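Local coordinates for histidine--tRNA ligase (Staphylococcus aureus, PDB 1QE0), which attaches L-histidine to its cognate tRNA at the expense of ATP, releasing AMP and diphosphate, as a homodimeric class II aminoacyl-tRNA synthetase, at residues M64-D69 with S74-P79. Residues are numbered along the deposited sequence; the frame is centred on the assembly and turned at random.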
ATOM      1  N   MET A  64      -3.232  24.060   1.907  1.00 35.47           N
ATOM      2  CA  MET A  64      -3.996  22.811   1.799  1.00 35.43           C
ATOM      3  C   MET A  64      -5.117  22.924   0.746  1.00 34.82           C
ATOM      4  O   MET A  64      -5.565  24.022   0.401  1.00 34.22           O
ATOM      5  CB  MET A  64      -4.590  22.448   3.164  1.00 31.95           C
ATOM      6  CG  MET A  64      -3.557  22.220   4.226  1.00 32.95           C
ATOM      7  SD  MET A  64      -4.378  21.860   5.771  1.00 41.35           S
ATOM      8  CE  MET A  64      -5.027  23.405   6.186  1.00 35.31           C
ATOM      9  N   TYR A  65      -5.537  21.800   0.188  1.00 34.18           N
ATOM     10  CA  TYR A  65      -6.582  21.832  -0.811  1.00 32.04           C
ATOM     11  C   TYR A  65      -7.893  21.771  -0.104  1.00 32.33           C
ATOM     12  O   TYR A  65      -8.361  20.687   0.255  1.00 35.63           O
ATOM     13  CB  TYR A  65      -6.479  20.630  -1.739  1.00 31.42           C
ATOM     14  CG  TYR A  65      -5.278  20.664  -2.616  1.00 25.96           C
ATOM     15  CD1 TYR A  65      -4.010  20.409  -2.097  1.00 24.26           C
ATOM     16  CD2 TYR A  65      -5.408  20.921  -3.976  1.00 26.02           C
ATOM     17  CE1 TYR A  65      -2.897  20.403  -2.920  1.00 23.73           C
ATOM     18  CE2 TYR A  65      -4.300  20.917  -4.808  1.00 25.66           C
ATOM     19  CZ  TYR A  65      -3.055  20.651  -4.276  1.00 22.61           C
ATOM     20  OH  TYR A  65      -1.979  20.599  -5.113  1.00 25.95           O
ATOM     21  N   THR A  66      -8.477  22.933   0.129  1.00 32.48           N
ATOM     22  CA  THR A  66      -9.767  22.991   0.788  1.00 30.53           C
ATOM     23  C   THR A  66     -10.796  23.383  -0.255  1.00 30.30           C
ATOM     24  O   THR A  66     -10.486  24.083  -1.203  1.00 29.13           O
ATOM     25  CB  THR A  66      -9.794  24.030   1.926  1.00 27.58           C
ATOM     26  OG1 THR A  66      -8.680  23.826   2.802  1.00 23.53           O
ATOM     27  CG2 THR A  66     -11.104  23.912   2.720  1.00 23.78           C
ATOM     28  N   PHE A  67     -11.988  22.827  -0.137  1.00 32.33           N
ATOM     29  CA  PHE A  67     -13.085  23.165  -1.023  1.00 34.18           C
ATOM     30  C   PHE A  67     -14.439  22.855  -0.353  1.00 37.13           C
ATOM     31  O   PHE A  67     -14.632  21.802   0.250  1.00 29.87           O
ATOM     32  CB  PHE A  67     -12.934  22.559  -2.428  1.00 32.25           C
ATOM     33  CG  PHE A  67     -12.679  21.102  -2.441  1.00 28.77           C
ATOM     34  CD1 PHE A  67     -13.676  20.225  -2.805  1.00 25.92           C
ATOM     35  CD2 PHE A  67     -11.456  20.599  -2.050  1.00 29.90           C
ATOM     36  CE1 PHE A  67     -13.477  18.857  -2.778  1.00 29.36           C
ATOM     37  CE2 PHE A  67     -11.239  19.230  -2.018  1.00 31.22           C
ATOM     38  CZ  PHE A  67     -12.259  18.356  -2.382  1.00 28.52           C
ATOM     39  N   LYS A  68     -15.293  23.882  -0.322  1.00 46.32           N
ATOM     40  CA  LYS A  68     -16.613  23.829   0.291  1.00 50.40           C
ATOM     41  C   LYS A  68     -17.518  22.943  -0.509  1.00 53.68           C
ATOM     42  O   LYS A  68     -18.576  23.367  -0.976  1.00 56.03           O
ATOM     43  CB  LYS A  68     -17.223  25.227   0.389  1.00 51.60           C
ATOM     44  CG  LYS A  68     -17.163  25.807   1.772  1.00 58.19           C
ATOM     45  CD  LYS A  68     -15.971  26.728   1.977  1.00 64.55           C
ATOM     46  CE  LYS A  68     -16.205  28.122   1.478  1.00 65.90           C
ATOM     47  NZ  LYS A  68     -17.470  28.551   2.056  1.00 70.54           N
ATOM     48  N   ASP A  69     -17.094  21.706  -0.678  1.00 54.64           N
ATOM     49  CA  ASP A  69     -17.888  20.767  -1.425  1.00 56.23           C
ATOM     50  C   ASP A  69     -18.636  19.928  -0.419  1.00 56.06           C
ATOM     51  O   ASP A  69     -19.000  20.427   0.641  1.00 56.40           O
ATOM     52  CB  ASP A  69     -16.997  19.956  -2.357  1.00 59.49           C
ATOM     53  CG  ASP A  69     -16.476  20.799  -3.523  1.00 64.39           C
ATOM     54  OD1 ASP A  69     -16.564  20.333  -4.691  1.00 64.76           O
ATOM     55  OD2 ASP A  69     -15.989  21.935  -3.257  1.00 61.76           O
ATOM     56  N   SER A  74     -17.007  22.296   4.252  1.00 40.08           N
ATOM     57  CA  SER A  74     -15.628  22.441   3.883  1.00 34.54           C
ATOM     58  C   SER A  74     -14.875  21.158   4.169  1.00 35.00           C
ATOM     59  O   SER A  74     -14.914  20.633   5.296  1.00 34.38           O
ATOM     60  CB  SER A  74     -14.987  23.607   4.595  1.00 32.74           C
ATOM     61  OG  SER A  74     -13.776  23.944   3.939  1.00 36.84           O
ATOM     62  N   ILE A  75     -14.252  20.614   3.122  1.00 32.10           N
ATOM     63  CA  ILE A  75     -13.450  19.400   3.240  1.00 27.47           C
ATOM     64  C   ILE A  75     -12.015  19.749   2.835  1.00 25.19           C
ATOM     65  O   ILE A  75     -11.771  20.797   2.232  1.00 22.78           O
ATOM     66  CB  ILE A  75     -13.968  18.229   2.346  1.00 24.79           C
ATOM     67  CG1 ILE A  75     -13.921  18.618   0.875  1.00 22.08           C
ATOM     68  CG2 ILE A  75     -15.353  17.784   2.787  1.00 23.57           C
ATOM     69  CD1 ILE A  75     -14.693  17.694  -0.011  1.00 19.96           C
ATOM     70  N   THR A  76     -11.074  18.862   3.133  1.00 19.92           N
ATOM     71  CA  THR A  76      -9.714  19.144   2.788  1.00 14.20           C
ATOM     72  C   THR A  76      -8.904  17.914   2.509  1.00 16.22           C
ATOM     73  O   THR A  76      -9.033  16.895   3.181  1.00 20.97           O
ATOM     74  CB  THR A  76      -9.091  19.988   3.868  1.00 10.95           C
ATOM     75  OG1 THR A  76      -9.560  21.325   3.684  1.00 11.17           O
ATOM     76  CG2 THR A  76      -7.573  19.932   3.849  1.00  2.00           C
ATOM     77  N   LEU A  77      -8.164  17.968   1.419  1.00 13.45           N
ATOM     78  CA  LEU A  77      -7.309  16.868   1.070  1.00 10.26           C
ATOM     79  C   LEU A  77      -6.280  16.869   2.200  1.00 12.45           C
ATOM     80  O   LEU A  77      -5.668  17.902   2.476  1.00 13.41           O
ATOM     81  CB  LEU A  77      -6.663  17.126  -0.298  1.00  8.74           C
ATOM     82  CG  LEU A  77      -7.308  16.524  -1.559  1.00  2.67           C
ATOM     83  CD1 LEU A  77      -8.794  16.593  -1.515  1.00  2.00           C
ATOM     84  CD2 LEU A  77      -6.771  17.222  -2.805  1.00  2.00           C
ATOM     85  N   ARG A  78      -6.181  15.742   2.908  1.00 11.13           N
ATOM     86  CA  ARG A  78      -5.257  15.575   4.017  1.00  6.84           C
ATOM     87  C   ARG A  78      -3.798  15.881   3.646  1.00  6.26           C
ATOM     88  O   ARG A  78      -3.339  15.540   2.560  1.00  2.00           O
ATOM     89  CB  ARG A  78      -5.339  14.154   4.545  1.00  2.00           C
ATOM     90  CG  ARG A  78      -4.852  13.196   3.564  1.00  2.00           C
ATOM     91  CD  ARG A  78      -4.985  11.812   4.065  1.00  2.00           C
ATOM     92  NE  ARG A  78      -4.289  10.885   3.192  1.00  4.09           N
ATOM     93  CZ  ARG A  78      -4.761   9.695   2.829  1.00  9.49           C
ATOM     94  NH1 ARG A  78      -5.937   9.290   3.261  1.00 15.60           N
ATOM     95  NH2 ARG A  78      -4.053   8.888   2.053  1.00 11.18           N
ATOM     96  N   PRO A  79      -3.127  16.691   4.473  1.00  4.55           N
ATOM     97  CA  PRO A  79      -1.739  17.030   4.224  1.00  4.02           C
ATOM     98  C   PRO A  79      -0.809  16.035   4.921  1.00  8.31           C
ATOM     99  O   PRO A  79       0.370  15.960   4.594  1.00 12.75           O
ATOM    100  CB  PRO A  79      -1.644  18.439   4.816  1.00 10.37           C
ATOM    101  CG  PRO A  79      -2.628  18.420   5.975  1.00  7.01           C
ATOM    102  CD  PRO A  79      -3.781  17.707   5.332  1.00  4.04           C
TER
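Ile-75 lies across the ring of Phe-67, and its longer branch can be followed atom by atom. From Ile-75 CB, a chi1 of 61° sets CG1 between the residue's own backbone N and carbonyl carbon. There Ile-75 CG1 comes 3.3 Å from the Phe-67 backbone O. The same Ile-75 CG1 stands over one face of the Phe-67 ring, 3.8 Å from the centroid and 16° off the normal, a CH-pi contact. Ile-75 CD1 continues over the rim toward CE1 and CZ of Phe-67 and also approaches CB of Asp-69, 4.0 Å away. Leu-77 meets the same ring differently: its CD1 lies in the ring plane at the edge, 3.6 Å from CE2 of Phe-67, while CD2 packs on CB and CG of Tyr-65.

Behind these side chains, Phe-67 and Ile-75 form an antiparallel hydrogen-bonded pair: Phe-67 N to Ile-75 O and Ile-75 N to Phe-67 O both measure 3.1 Å, the second with an N-H...O angle of 174°. Strands 65-67 and 75-77 thus make a beta hairpin, joined through helix 69-72, and strand 43-45 completes a small antiparallel sheet along the other side of 75-77. The face carrying Tyr-65 and Phe-67 is turned to the dimer interface: Phe-67 stacks on Phe-67 of the second subunit, and Tyr-65 OH is hydrogen-bonded to Lys-70 of that subunit.

On the opposite face, Thr-66 and Thr-76 form a non-hydrogen-bonded pair whose side chains supply the bond instead, Thr-66 OG1 to Thr-76 OG1 at 2.8 Å. Thr-76 OG1 accepts this bond and in turn donates to Ile-75 O, side-on from above the carbonyl plane, while Phe-67 N comes from the opposite face; Thr-46 is a further partner of the Thr-76 hydroxyl. Farther along, Met-64 SD lies 3.9 Å from CG of Pro-79.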